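MxaA (Stigmatella aurantiaca, PDB 4W4T) carries at its C-terminal end this NADPH-binding Rossmann-fold reductase domain, the terminal R domain of the myxalamid PKS-NRPS pathway, probably releasing the product by reduction. Local coordinates at residues 55-61 against 80-86; 95-99 against 114-119; 187-193 against 222-226; 201-205 against 306-310; 335-339 against 370-374. One frame throughout, in Å; residues are numbered along the deposited sequence.

Contact 1: 55-61 against 80-86; sequences LRTILLT and DARIYCL
Strands 57-61 and 82-86 pair in parallel inside the Rossmann sheet as the two strands of a beta-alpha-beta unit, joined through helix 66-78. Their segment axes come within 4.5 Å and diverge by 28°. Thr57 to Leu60 stand level with Arg82 to Cys85, and five backbone hydrogen bonds alternate between the strands, from Arg82 N to Arg56 O through to Leu86 N to Leu60 O. A water continues the ladder, donating to both Leu60 O and Leu86 O.

On one face Ile58 and Ile83 lie side by side, Ile83 CD1 resting 4.0 Å from Ile58 CB. Ala81 CB fits against Ile58 CD1 at 3.9 Å. The other face is dominated by Tyr84. With CG anti to its carbonyl carbon (chi1 -70°), the ring turns its edge to the first strand: Ile58 O lies in the ring plane, and CE1 reaches Thr57 CG2 at 3.7 Å, while Thr57 OG1 bonds to Glu142 O. At the far end Tyr84 OH accepts from Arg82 NH2 at 2.6 Å and more weakly from NH1, while the Arg82 guanidinium also passes beside the Thr57 methyl. A leucine in place of Tyr84 would probably leave the Arg82 guanidinium without its phenol acceptor and open a gap beside Thr57.

Helix 66-78 packs on the Ile83 and Leu60 face through Leu71, Leu72 and Leu75. Strand 145-148 flanks 57-61, and strand 117-121 flanks 82-87, with Val118 and Val120 against Tyr84.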
# COMPACT_ATOMS: atom_id res chain seq x y z
N LEU A 55 -6.22 -44.86 0.76
CA LEU A 55 -6.39 -43.69 -0.10
C LEU A 55 -5.54 -43.81 -1.35
O LEU A 55 -4.31 -43.94 -1.26
CB LEU A 55 -6.01 -42.39 0.62
CG LEU A 55 -6.83 -41.85 1.79
CD1 LEU A 55 -6.18 -40.58 2.32
CD2 LEU A 55 -8.28 -41.58 1.41
N ARG A 56 -6.18 -43.75 -2.51
CA ARG A 56 -5.48 -43.90 -3.78
C ARG A 56 -5.02 -42.54 -4.31
O ARG A 56 -3.97 -42.42 -4.94
CB ARG A 56 -6.39 -44.61 -4.80
CG ARG A 56 -6.88 -46.00 -4.37
CD ARG A 56 -8.13 -46.41 -5.15
NE ARG A 56 -9.24 -45.53 -4.80
CZ ARG A 56 -10.49 -45.68 -5.22
NH1 ARG A 56 -10.84 -46.69 -6.02
NH2 ARG A 56 -11.40 -44.81 -4.82
N THR A 57 -5.82 -41.51 -4.06
CA THR A 57 -5.59 -40.18 -4.64
C THR A 57 -5.95 -39.07 -3.68
O THR A 57 -6.87 -39.19 -2.88
CB THR A 57 -6.43 -39.96 -5.90
OG1 THR A 57 -7.80 -40.10 -5.53
CG2 THR A 57 -6.09 -40.98 -6.99
N ILE A 58 -5.24 -37.96 -3.81
CA ILE A 58 -5.45 -36.80 -2.95
C ILE A 58 -5.40 -35.52 -3.77
O ILE A 58 -4.52 -35.35 -4.61
CB ILE A 58 -4.37 -36.75 -1.83
CG1 ILE A 58 -4.59 -37.89 -0.84
CG2 ILE A 58 -4.38 -35.38 -1.17
CD1 ILE A 58 -3.50 -38.05 0.23
N LEU A 59 -6.35 -34.62 -3.54
CA LEU A 59 -6.27 -33.30 -4.14
C LEU A 59 -5.69 -32.29 -3.15
O LEU A 59 -6.22 -32.12 -2.06
CB LEU A 59 -7.63 -32.83 -4.62
CG LEU A 59 -7.63 -31.40 -5.18
CD1 LEU A 59 -6.86 -31.30 -6.48
CD2 LEU A 59 -9.05 -30.86 -5.36
N LEU A 60 -4.61 -31.63 -3.55
CA LEU A 60 -4.01 -30.57 -2.73
C LEU A 60 -4.21 -29.22 -3.40
O LEU A 60 -3.86 -29.03 -4.55
CB LEU A 60 -2.52 -30.83 -2.51
CG LEU A 60 -1.74 -29.77 -1.71
CD1 LEU A 60 -2.32 -29.60 -0.30
CD2 LEU A 60 -0.25 -30.14 -1.66
N THR A 61 -4.77 -28.27 -2.66
CA THR A 61 -4.75 -26.91 -3.14
C THR A 61 -3.64 -26.16 -2.39
O THR A 61 -3.37 -26.41 -1.21
CB THR A 61 -6.12 -26.18 -2.94
OG1 THR A 61 -6.47 -26.12 -1.56
CG2 THR A 61 -7.23 -26.91 -3.68
N ASP A 80 1.12 -43.21 -0.01
CA ASP A 80 1.49 -43.65 -1.35
C ASP A 80 0.38 -43.28 -2.34
O ASP A 80 0.17 -43.96 -3.34
CB ASP A 80 1.78 -45.15 -1.38
CG ASP A 80 0.56 -46.00 -1.05
OD1 ASP A 80 -0.39 -45.47 -0.44
OD2 ASP A 80 0.56 -47.20 -1.39
N ALA A 81 -0.34 -42.20 -2.04
CA ALA A 81 -1.39 -41.73 -2.94
C ALA A 81 -0.79 -40.82 -4.01
O ALA A 81 0.24 -40.20 -3.80
CB ALA A 81 -2.46 -40.98 -2.16
N ARG A 82 -1.41 -40.78 -5.18
CA ARG A 82 -1.03 -39.79 -6.18
C ARG A 82 -1.58 -38.45 -5.71
O ARG A 82 -2.72 -38.38 -5.26
CB ARG A 82 -1.55 -40.17 -7.57
CG ARG A 82 -0.89 -41.44 -8.11
CD ARG A 82 -1.23 -41.73 -9.55
NE ARG A 82 -2.66 -41.94 -9.73
CZ ARG A 82 -3.45 -41.13 -10.42
NH1 ARG A 82 -2.95 -40.05 -11.00
NH2 ARG A 82 -4.75 -41.40 -10.52
N ILE A 83 -0.76 -37.41 -5.76
CA ILE A 83 -1.17 -36.10 -5.24
C ILE A 83 -1.51 -35.16 -6.38
O ILE A 83 -0.62 -34.59 -7.02
CB ILE A 83 -0.06 -35.44 -4.36
CG1 ILE A 83 0.57 -36.45 -3.38
CG2 ILE A 83 -0.63 -34.21 -3.64
CD1 ILE A 83 -0.39 -37.04 -2.37
N TYR A 84 -2.80 -35.00 -6.62
CA TYR A 84 -3.28 -34.02 -7.58
C TYR A 84 -3.12 -32.62 -7.01
O TYR A 84 -3.59 -32.36 -5.90
CB TYR A 84 -4.75 -34.28 -7.94
CG TYR A 84 -4.97 -35.53 -8.75
CD1 TYR A 84 -4.87 -36.80 -8.18
CD2 TYR A 84 -5.29 -35.45 -10.10
CE1 TYR A 84 -5.08 -37.95 -8.94
CE2 TYR A 84 -5.50 -36.59 -10.86
CZ TYR A 84 -5.39 -37.83 -10.28
OH TYR A 84 -5.61 -38.96 -11.05
N CYS A 85 -2.48 -31.73 -7.75
CA CYS A 85 -2.21 -30.38 -7.29
C CYS A 85 -2.84 -29.31 -8.18
O CYS A 85 -2.42 -29.11 -9.31
CB CYS A 85 -0.71 -30.13 -7.20
SG CYS A 85 0.10 -31.18 -5.99
N LEU A 86 -3.81 -28.59 -7.63
CA LEU A 86 -4.46 -27.52 -8.38
C LEU A 86 -3.47 -26.38 -8.61
O LEU A 86 -2.84 -25.91 -7.66
CB LEU A 86 -5.70 -27.02 -7.62
CG LEU A 86 -6.62 -26.08 -8.37
CD1 LEU A 86 -7.42 -26.85 -9.42
CD2 LEU A 86 -7.54 -25.38 -7.39
O HOH W 1 -1.99 -27.12 -5.51

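Contact 2: 95-99 against 114-119; sequences GMNRI and APRIVP
Pro119 meets the helix by the CG corner of its pyrrolidine, the nearest thing to a flat group here, since no aromatic or other planar side chain takes part in the contact. This corner lies 3.5 Å from Met96 N and 4.0 Å from Met96 CB, while Ile99 CD1 reaches it obliquely at 4.1 Å. Gly95 passes close by, leaving little room between the helix backbone and the proline.

Met96, modelled as selenomethionine, carries the rest. Its CG is anti to the backbone N (chi1 -173°), and the bend at chi2 carries SE over Ile117, 3.8 Å from CG2. The turn at chi3 (142°) directs CE to Ala114, but this end is strained, with CE only 3.0 Å from Ala114 O, and its exact placement is doubtful.

This is helix-on-sheet packing within the beta-alpha-beta unit of strand 82-87, helix 92-105 and strand 117-121, the second such crossover of the Rossmann fold. The helix and strand segments run at 125° to each other.

Ile99 and Ile117 slide past one another in opposite directions, Ile99 CG2 meeting Ile117 CD1 at 4.1 Å. Both also pack on Leu72 of helix 66-78. The neighbouring Arg98, which binds NADPH, points elsewhere and bonds to Arg88 O.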
# COMPACT_ATOMS: atom_id res chain seq x y z
N GLY A 95 2.36 -26.37 -15.24
CA GLY A 95 1.91 -26.51 -13.86
C GLY A 95 2.95 -27.24 -13.03
O GLY A 95 3.35 -26.79 -11.94
N MSE A 96 3.44 -28.37 -13.55
CA MSE A 96 4.48 -29.13 -12.88
C MSE A 96 5.71 -28.32 -12.67
O MSE A 96 6.31 -28.41 -11.63
CB MSE A 96 4.87 -30.34 -13.69
CG MSE A 96 5.84 -31.23 -12.93
SE MSE A 96 5.05 -32.18 -11.45
CE MSE A 96 5.84 -33.96 -11.35
N ASN A 97 6.08 -27.51 -13.63
CA ASN A 97 7.24 -26.64 -13.46
C ASN A 97 7.08 -25.68 -12.29
O ASN A 97 8.01 -25.46 -11.52
CB ASN A 97 7.53 -25.84 -14.72
CG ASN A 97 7.91 -26.71 -15.90
OD1 ASN A 97 8.24 -27.89 -15.73
ND2 ASN A 97 7.86 -26.14 -17.09
N ARG A 98 5.89 -25.11 -12.16
CA ARG A 98 5.60 -24.20 -11.06
C ARG A 98 5.71 -24.94 -9.73
O ARG A 98 6.37 -24.47 -8.81
CB ARG A 98 4.21 -23.57 -11.21
CG ARG A 98 4.06 -22.65 -12.41
CD ARG A 98 2.81 -21.78 -12.28
NE ARG A 98 2.91 -20.85 -11.15
CZ ARG A 98 1.89 -20.49 -10.38
NH1 ARG A 98 0.67 -20.99 -10.60
NH2 ARG A 98 2.08 -19.64 -9.38
N ILE A 99 5.07 -26.09 -9.63
CA ILE A 99 5.12 -26.87 -8.41
C ILE A 99 6.56 -27.26 -8.08
O ILE A 99 7.03 -27.07 -6.95
CB ILE A 99 4.24 -28.10 -8.53
CG1 ILE A 99 2.79 -27.66 -8.68
CG2 ILE A 99 4.40 -28.99 -7.32
CD1 ILE A 99 1.88 -28.75 -9.21
N ALA A 114 8.38 -36.54 -8.60
CA ALA A 114 7.70 -36.26 -9.86
C ALA A 114 6.59 -37.25 -10.24
O ALA A 114 5.51 -36.82 -10.63
CB ALA A 114 8.72 -36.16 -11.00
N PRO A 115 6.84 -38.57 -10.13
CA PRO A 115 5.74 -39.47 -10.50
C PRO A 115 4.49 -39.29 -9.64
O PRO A 115 3.39 -39.60 -10.10
CB PRO A 115 6.34 -40.86 -10.28
CG PRO A 115 7.81 -40.66 -10.31
CD PRO A 115 8.05 -39.31 -9.75
N ARG A 116 4.66 -38.79 -8.42
CA ARG A 116 3.57 -38.73 -7.45
C ARG A 116 2.63 -37.53 -7.65
O ARG A 116 1.50 -37.55 -7.17
CB ARG A 116 4.15 -38.69 -6.02
CG ARG A 116 5.02 -39.89 -5.63
CD ARG A 116 4.20 -41.12 -5.31
NE ARG A 116 3.20 -40.86 -4.29
CZ ARG A 116 3.45 -40.81 -2.98
NH1 ARG A 116 4.68 -41.01 -2.52
NH2 ARG A 116 2.47 -40.56 -2.13
N ILE A 117 3.12 -36.51 -8.35
CA ILE A 117 2.41 -35.23 -8.48
C ILE A 117 1.65 -35.15 -9.81
O ILE A 117 2.21 -35.41 -10.86
CB ILE A 117 3.38 -34.04 -8.40
CG1 ILE A 117 4.17 -34.06 -7.10
CG2 ILE A 117 2.62 -32.74 -8.54
CD1 ILE A 117 5.27 -33.01 -7.05
N VAL A 118 0.37 -34.80 -9.74
CA VAL A 118 -0.45 -34.62 -10.91
C VAL A 118 -1.06 -33.24 -10.94
O VAL A 118 -2.04 -33.01 -10.22
CB VAL A 118 -1.61 -35.65 -10.94
CG1 VAL A 118 -2.44 -35.48 -12.21
CG2 VAL A 118 -1.09 -37.04 -10.79
N PRO A 119 -0.47 -32.34 -11.72
CA PRO A 119 -1.09 -31.03 -11.71
C PRO A 119 -2.49 -31.06 -12.33
O PRO A 119 -2.78 -31.86 -13.23
CB PRO A 119 -0.17 -30.18 -12.56
CG PRO A 119 1.10 -30.84 -12.60
CD PRO A 119 0.83 -32.33 -12.39

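Contact 3: 187-193 against 222-226; sequences YVSTVSV and KWVAE
Tyr187 and Lys222 cross obliquely, the phenol extending from strand 185-188 and the lysine from helix 217-234. The lysine chain bends at chi2 and chi3, curling its ammonium back to the strand, where NZ donates to Val188 O at 3.1 Å in the carbonyl plane. A water lying in the plane of the Tyr187 ring, at its edge, joins NZ to Tyr187 OH. Closer to the backbone, the Thr190 and Lys222 side chains cross at about a right angle, Thr190 CG2 lying 3.6 Å from Lys222 CB.

Lys222 follows Tyr218 by four residues, the Tyr-x-x-x-Lys spacing of the short-chain dehydrogenases, and both residues bind NADPH. The bond to Val188 O probably helps to position the lysine; the Val188 side chain itself lies near the NADPH-binding Asn149. A methionine in place of Lys222 would probably leave Val188 O without its donor and the bridging water without one of its bonds.

Glu226, one turn further along the helix, also crosses Tyr187 obliquely, its carboxylate plane standing 79° from the ring. Ser189 OG donates to Glu226 OE1 at 2.8 Å, meeting it on the anti side. A second water donates to Ser189 OG and Lys222 O and also bonds to Tyr187 OH. The carboxylate is buried, and its other oxygen takes salt bridges from Arg230 and Arg243. Val193 CG2 packs against OE1 at 3.6 Å and CG1 against Lys222 O, while the ST turn at Thr190 OG1, accepting from Ser192 N, bends the chain toward this position.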
# COMPACT_ATOMS: atom_id res chain seq x y z
N TYR A 187 -9.21 -29.23 6.09
CA TYR A 187 -9.28 -27.81 5.74
C TYR A 187 -8.28 -26.99 6.54
O TYR A 187 -8.32 -26.98 7.77
CB TYR A 187 -10.71 -27.29 5.96
CG TYR A 187 -10.78 -25.80 5.75
CD1 TYR A 187 -10.40 -25.24 4.54
CD2 TYR A 187 -11.19 -24.96 6.77
CE1 TYR A 187 -10.44 -23.87 4.34
CE2 TYR A 187 -11.24 -23.58 6.58
CZ TYR A 187 -10.86 -23.04 5.36
OH TYR A 187 -10.88 -21.68 5.17
N VAL A 188 -7.40 -26.29 5.84
CA VAL A 188 -6.45 -25.39 6.50
C VAL A 188 -7.07 -24.01 6.66
O VAL A 188 -7.18 -23.22 5.70
CB VAL A 188 -5.12 -25.32 5.76
CG1 VAL A 188 -4.12 -24.48 6.57
CG2 VAL A 188 -4.57 -26.76 5.55
N SER A 189 -7.48 -23.70 7.89
CA SER A 189 -8.07 -22.41 8.22
C SER A 189 -7.00 -21.45 8.73
O SER A 189 -5.98 -21.24 8.07
CB SER A 189 -9.17 -22.58 9.26
OG SER A 189 -9.78 -21.33 9.57
N THR A 190 -7.22 -20.87 9.91
CA THR A 190 -6.23 -19.96 10.48
C THR A 190 -6.69 -19.53 11.86
O THR A 190 -7.88 -19.44 12.11
CB THR A 190 -6.00 -18.71 9.60
OG1 THR A 190 -5.15 -17.79 10.27
CG2 THR A 190 -7.33 -18.02 9.29
N VAL A 191 -5.75 -19.25 12.77
CA VAL A 191 -6.15 -18.71 14.06
C VAL A 191 -6.76 -17.32 13.89
O VAL A 191 -7.43 -16.82 14.80
CB VAL A 191 -4.97 -18.64 15.06
CG1 VAL A 191 -4.45 -20.03 15.35
CG2 VAL A 191 -3.88 -17.70 14.54
N SER A 192 -6.55 -16.71 12.73
CA SER A 192 -7.13 -15.37 12.50
C SER A 192 -8.65 -15.37 12.32
O SER A 192 -9.25 -14.30 12.15
CB SER A 192 -6.46 -14.71 11.30
OG SER A 192 -5.11 -14.45 11.60
N VAL A 193 -9.29 -16.54 12.36
CA VAL A 193 -10.75 -16.54 12.43
C VAL A 193 -11.25 -16.16 13.84
O VAL A 193 -12.45 -15.99 14.05
CB VAL A 193 -11.37 -17.91 12.04
CG1 VAL A 193 -10.86 -18.34 10.68
CG2 VAL A 193 -11.08 -18.99 13.11
N LYS A 222 -11.74 -15.70 5.96
CA LYS A 222 -11.43 -17.03 6.49
C LYS A 222 -12.49 -17.45 7.51
O LYS A 222 -12.80 -18.63 7.64
CB LYS A 222 -10.02 -17.06 7.11
CG LYS A 222 -8.89 -16.90 6.08
CD LYS A 222 -8.80 -18.06 5.07
CE LYS A 222 -8.21 -19.33 5.71
NZ LYS A 222 -7.87 -20.37 4.68
N TRP A 223 -13.05 -16.48 8.22
CA TRP A 223 -14.17 -16.77 9.12
C TRP A 223 -15.34 -17.35 8.32
O TRP A 223 -15.92 -18.38 8.67
CB TRP A 223 -14.59 -15.51 9.86
CG TRP A 223 -15.73 -15.67 10.81
CD1 TRP A 223 -15.65 -15.91 12.15
CD2 TRP A 223 -17.13 -15.56 10.50
NE1 TRP A 223 -16.92 -15.97 12.69
CE2 TRP A 223 -17.84 -15.75 11.70
CE3 TRP A 223 -17.84 -15.31 9.32
CZ2 TRP A 223 -19.24 -15.72 11.75
CZ3 TRP A 223 -19.23 -15.27 9.37
CH2 TRP A 223 -19.91 -15.48 10.59
N VAL A 224 -15.70 -16.68 7.24
CA VAL A 224 -16.79 -17.15 6.39
C VAL A 224 -16.48 -18.55 5.84
O VAL A 224 -17.34 -19.45 5.86
CB VAL A 224 -17.05 -16.16 5.25
CG1 VAL A 224 -18.11 -16.68 4.31
CG2 VAL A 224 -17.48 -14.82 5.82
N ALA A 225 -15.27 -18.74 5.32
CA ALA A 225 -14.87 -20.05 4.79
C ALA A 225 -15.03 -21.15 5.84
O ALA A 225 -15.58 -22.22 5.55
CB ALA A 225 -13.44 -20.01 4.28
N GLU A 226 -14.59 -20.89 7.06
CA GLU A 226 -14.67 -21.93 8.08
C GLU A 226 -16.13 -22.21 8.45
O GLU A 226 -16.48 -23.35 8.73
CB GLU A 226 -13.86 -21.56 9.33
CG GLU A 226 -13.33 -22.79 10.07
CD GLU A 226 -12.77 -22.44 11.43
OE1 GLU A 226 -11.57 -22.14 11.52
OE2 GLU A 226 -13.56 -22.44 12.40
O HOH W 2 -10.94 -20.39 7.36
O HOH W 3 -9.88 -20.37 2.71

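Contact 4: 201-205 against 306-310; sequences PIRED and QTYHL
Glu204 and Tyr308 mark the closest backbone approach, 5.7 Å from CA to CA, where the loop between strand 185-188 and helix 217-234 is fixed against strand 307-310 of the Rossmann sheet, away from the NADPH site. The link is made by a side chain to a backbone: Glu204 OE2 accepts from His309 N at 2.8 Å, using its anti lone pair, and the bond is almost straight at 178°.

The methylene CG of Glu204 lies over one face of the His309 imidazole, a CH-pi contact of 3.5 Å from CG to the ring centroid. The two side chains slide past each other in opposite directions, with CG anti to the carbonyl carbon of Glu204 (chi1 -68°) and the chain extended beyond it, which carries the carboxylate past the ring to the strand backbone. At the ring edge, in plane, Ile202 O comes 3.2 Å from CE1. Both imidazole nitrogens are held, ND1 bonding to Asp380 O and NE2 to Arg243, so its rotation is fixed. Glu204 CB packs on Thr307 O at 3.4 Å.

Thr384 and Asp383 of helix 382-388 bind the carboxylate. Strand 239-248 pairs with 307-310, and helix 287-298 packs on Tyr308 and Leu310.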
# COMPACT_ATOMS: atom_id res chain seq x y z
N PRO A 201 -6.06 -18.27 26.75
CA PRO A 201 -5.86 -19.05 25.52
C PRO A 201 -7.19 -19.59 25.01
O PRO A 201 -7.94 -20.21 25.75
CB PRO A 201 -4.93 -20.18 25.98
CG PRO A 201 -4.20 -19.58 27.17
CD PRO A 201 -5.21 -18.74 27.86
N ILE A 202 -7.50 -19.30 23.75
CA ILE A 202 -8.79 -19.70 23.22
C ILE A 202 -8.77 -21.20 22.92
O ILE A 202 -7.84 -21.71 22.28
CB ILE A 202 -9.16 -18.89 21.97
CG1 ILE A 202 -9.31 -17.41 22.34
CG2 ILE A 202 -10.45 -19.42 21.33
CD1 ILE A 202 -9.56 -16.50 21.16
N ARG A 203 -9.79 -21.90 23.41
CA ARG A 203 -9.84 -23.36 23.27
C ARG A 203 -10.22 -23.77 21.86
O ARG A 203 -11.00 -23.10 21.20
CB ARG A 203 -10.84 -23.97 24.25
CG ARG A 203 -10.49 -23.78 25.71
CD ARG A 203 -11.56 -24.41 26.58
NE ARG A 203 -11.86 -25.77 26.13
CZ ARG A 203 -11.15 -26.84 26.49
NH1 ARG A 203 -10.11 -26.71 27.30
NH2 ARG A 203 -11.50 -28.04 26.03
N GLU A 204 -9.65 -24.89 21.44
CA GLU A 204 -9.91 -25.45 20.12
C GLU A 204 -11.38 -25.81 19.95
O GLU A 204 -11.91 -25.71 18.83
CB GLU A 204 -9.01 -26.67 19.90
CG GLU A 204 -7.54 -26.28 19.79
CD GLU A 204 -6.57 -27.36 20.21
OE1 GLU A 204 -6.68 -27.85 21.36
OE2 GLU A 204 -5.69 -27.71 19.39
N ASP A 205 -12.06 -26.20 21.03
CA ASP A 205 -13.47 -26.59 20.91
C ASP A 205 -14.45 -25.46 21.19
O ASP A 205 -15.65 -25.68 21.30
CB ASP A 205 -13.77 -27.77 21.84
CG ASP A 205 -13.52 -27.46 23.30
OD1 ASP A 205 -13.40 -26.28 23.68
OD2 ASP A 205 -13.44 -28.43 24.09
N GLN A 306 -13.25 -32.50 14.23
CA GLN A 306 -12.51 -31.77 15.27
C GLN A 306 -11.75 -30.57 14.74
O GLN A 306 -11.55 -30.43 13.53
CB GLN A 306 -11.53 -32.70 15.99
CG GLN A 306 -12.15 -33.99 16.52
CD GLN A 306 -13.43 -33.75 17.28
OE1 GLN A 306 -13.45 -33.02 18.28
NE2 GLN A 306 -14.51 -34.33 16.80
N THR A 307 -11.31 -29.70 15.66
CA THR A 307 -10.56 -28.49 15.32
C THR A 307 -9.25 -28.50 16.10
O THR A 307 -9.24 -28.84 17.28
CB THR A 307 -11.39 -27.23 15.65
OG1 THR A 307 -12.54 -27.19 14.79
CG2 THR A 307 -10.57 -25.92 15.47
N TYR A 308 -8.15 -28.15 15.44
CA TYR A 308 -6.85 -28.12 16.10
C TYR A 308 -6.12 -26.81 15.89
O TYR A 308 -6.13 -26.24 14.79
CB TYR A 308 -5.98 -29.29 15.62
CG TYR A 308 -6.64 -30.62 15.90
CD1 TYR A 308 -6.49 -31.25 17.13
CD2 TYR A 308 -7.45 -31.22 14.94
CE1 TYR A 308 -7.11 -32.46 17.40
CE2 TYR A 308 -8.07 -32.44 15.20
CZ TYR A 308 -7.91 -33.05 16.43
OH TYR A 308 -8.53 -34.25 16.69
N HIS A 309 -5.50 -26.32 16.95
CA HIS A 309 -4.70 -25.11 16.89
C HIS A 309 -3.26 -25.48 16.70
O HIS A 309 -2.61 -26.00 17.61
CB HIS A 309 -4.90 -24.28 18.15
CG HIS A 309 -6.23 -23.61 18.22
ND1 HIS A 309 -6.74 -23.08 19.39
CD2 HIS A 309 -7.17 -23.39 17.27
CE1 HIS A 309 -7.92 -22.55 19.15
NE2 HIS A 309 -8.21 -22.72 17.87
N LEU A 310 -2.74 -25.24 15.49
CA LEU A 310 -1.36 -25.58 15.20
C LEU A 310 -0.49 -24.37 15.49
O LEU A 310 -0.05 -23.67 14.59
CB LEU A 310 -1.21 -26.06 13.76
CG LEU A 310 -2.17 -27.20 13.41
CD1 LEU A 310 -1.89 -27.76 12.01
CD2 LEU A 310 -2.09 -28.31 14.46

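Contact 5: 335-339 against 370-374; sequences LPYDQ and SVGGP
Tyr337 leads with its CB toward the 370-374 loop, where CB lies 3.7 Å from Gly373 CA and close to Val371 O. Its CG is anti to the backbone N (chi1 -179°), which swings the ring along the loop. CG itself comes 3.5 Å from Gly373 CA, and CD2 touches the same alpha carbon. Further out, CE1, CE2 and CZ all meet Pro374 CD, a methylene placed over the ring centre, 3.6 Å from the centroid and 13° off the normal: a CH-pi contact in which the two side chains cross at about a right angle. At the tip, OH lies 3.7 Å from Pro374 CG.

The close approach of the ring depends on Gly373 having no side chain. Its backbone angles (phi +91°) disfavour one, and a CB would stand only 3.3 Å from Tyr337 CG. Gly373 N closes a type I turn by bonding to Ser370 O.

Beside the ring, Asp338 OD2 approaches Val371 CA at 3.5 Å. A water accepts from Asp338 N and donates to Val371 O at 2.7 Å, tying helix to loop.

Pro336, where strand 333-336 gives way to helix 337-348, takes the N-cap position. Tyr337 also packs on Pro276 of the parallel partner strand 274-277, and Gly372 bonds to Asp279 through its backbone, so the loop borders the small two-stranded sheet away from the Rossmann core.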
# COMPACT_ATOMS: atom_id res chain seq x y z
N LEU A 335 12.25 0.47 21.87
CA LEU A 335 11.36 1.60 22.07
C LEU A 335 9.93 1.15 22.27
O LEU A 335 9.50 0.14 21.70
CB LEU A 335 11.41 2.54 20.86
CG LEU A 335 12.65 3.34 20.52
CD1 LEU A 335 12.38 4.02 19.19
CD2 LEU A 335 12.94 4.36 21.61
N PRO A 336 9.17 1.92 23.07
CA PRO A 336 7.72 1.71 23.13
C PRO A 336 7.14 1.62 21.72
O PRO A 336 7.66 2.29 20.82
CB PRO A 336 7.22 2.96 23.86
CG PRO A 336 8.37 3.39 24.70
CD PRO A 336 9.62 3.03 23.92
N TYR A 337 6.10 0.80 21.53
CA TYR A 337 5.59 0.52 20.18
C TYR A 337 5.20 1.78 19.41
O TYR A 337 5.44 1.87 18.20
CB TYR A 337 4.39 -0.42 20.23
CG TYR A 337 3.87 -0.73 18.85
CD1 TYR A 337 4.54 -1.63 18.04
CD2 TYR A 337 2.75 -0.10 18.34
CE1 TYR A 337 4.10 -1.90 16.77
CE2 TYR A 337 2.30 -0.36 17.06
CZ TYR A 337 2.98 -1.27 16.28
OH TYR A 337 2.54 -1.55 15.01
N ASP A 338 4.59 2.73 20.10
CA ASP A 338 4.16 3.96 19.42
C ASP A 338 5.35 4.77 18.92
O ASP A 338 5.32 5.32 17.81
CB ASP A 338 3.27 4.79 20.34
CG ASP A 338 2.03 4.03 20.77
OD1 ASP A 338 1.27 3.57 19.87
OD2 ASP A 338 1.82 3.86 21.99
N GLN A 339 6.41 4.81 19.71
CA GLN A 339 7.62 5.50 19.31
C GLN A 339 8.32 4.76 18.19
O GLN A 339 8.83 5.37 17.26
CB GLN A 339 8.57 5.69 20.49
CG GLN A 339 8.05 6.68 21.52
CD GLN A 339 8.95 6.76 22.74
OE1 GLN A 339 10.18 6.78 22.62
NE2 GLN A 339 8.35 6.80 23.93
N SER A 370 -3.18 0.84 21.58
CA SER A 370 -2.53 1.00 22.89
C SER A 370 -1.00 0.98 22.93
O SER A 370 -0.33 0.66 21.94
CB SER A 370 -3.03 -0.10 23.83
OG SER A 370 -2.51 -1.35 23.43
N VAL A 371 -0.47 1.30 24.10
CA VAL A 371 0.97 1.43 24.31
C VAL A 371 1.73 0.12 24.09
O VAL A 371 2.89 0.13 23.68
CB VAL A 371 1.30 1.96 25.74
CG1 VAL A 371 0.64 3.32 25.95
CG2 VAL A 371 0.86 0.97 26.82
N GLY A 372 1.07 -1.00 24.37
CA GLY A 372 1.72 -2.29 24.27
C GLY A 372 1.76 -2.86 22.87
O GLY A 372 2.23 -3.97 22.66
N GLY A 373 1.25 -2.11 21.90
CA GLY A 373 1.32 -2.54 20.52
C GLY A 373 0.09 -3.32 20.10
O GLY A 373 -0.90 -3.36 20.82
N PRO A 374 0.16 -3.95 18.92
CA PRO A 374 -0.96 -4.66 18.30
C PRO A 374 -1.55 -5.77 19.17
O PRO A 374 -0.80 -6.49 19.83
CB PRO A 374 -0.34 -5.25 17.03
CG PRO A 374 0.79 -4.34 16.72
CD PRO A 374 1.34 -3.95 18.05
O HOH W 4 3.64 2.58 22.88

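From the N terminus, contact 1 closes the loop through helix 66-78, and contact 2 closes the one running from helix 92-105 into strand 117-121. The two are in series and touch, Ile83 N approaching Arg116 O, since strands 82-87 and 117-121 are neighbours in the sheet. Contacts 3 and 4 cross along the chain: segment 201-205 lies within the loop that contact 3 closes, and its partner 306-310 lies a hundred residues later, beyond helix 217-234. Their centres lie about 12 Å apart, farther along the same sheet. Contact 5 follows in series at the other side of the chain, its centre about 46 Å from that of contact 1, joining helix 337-348 to a late loop.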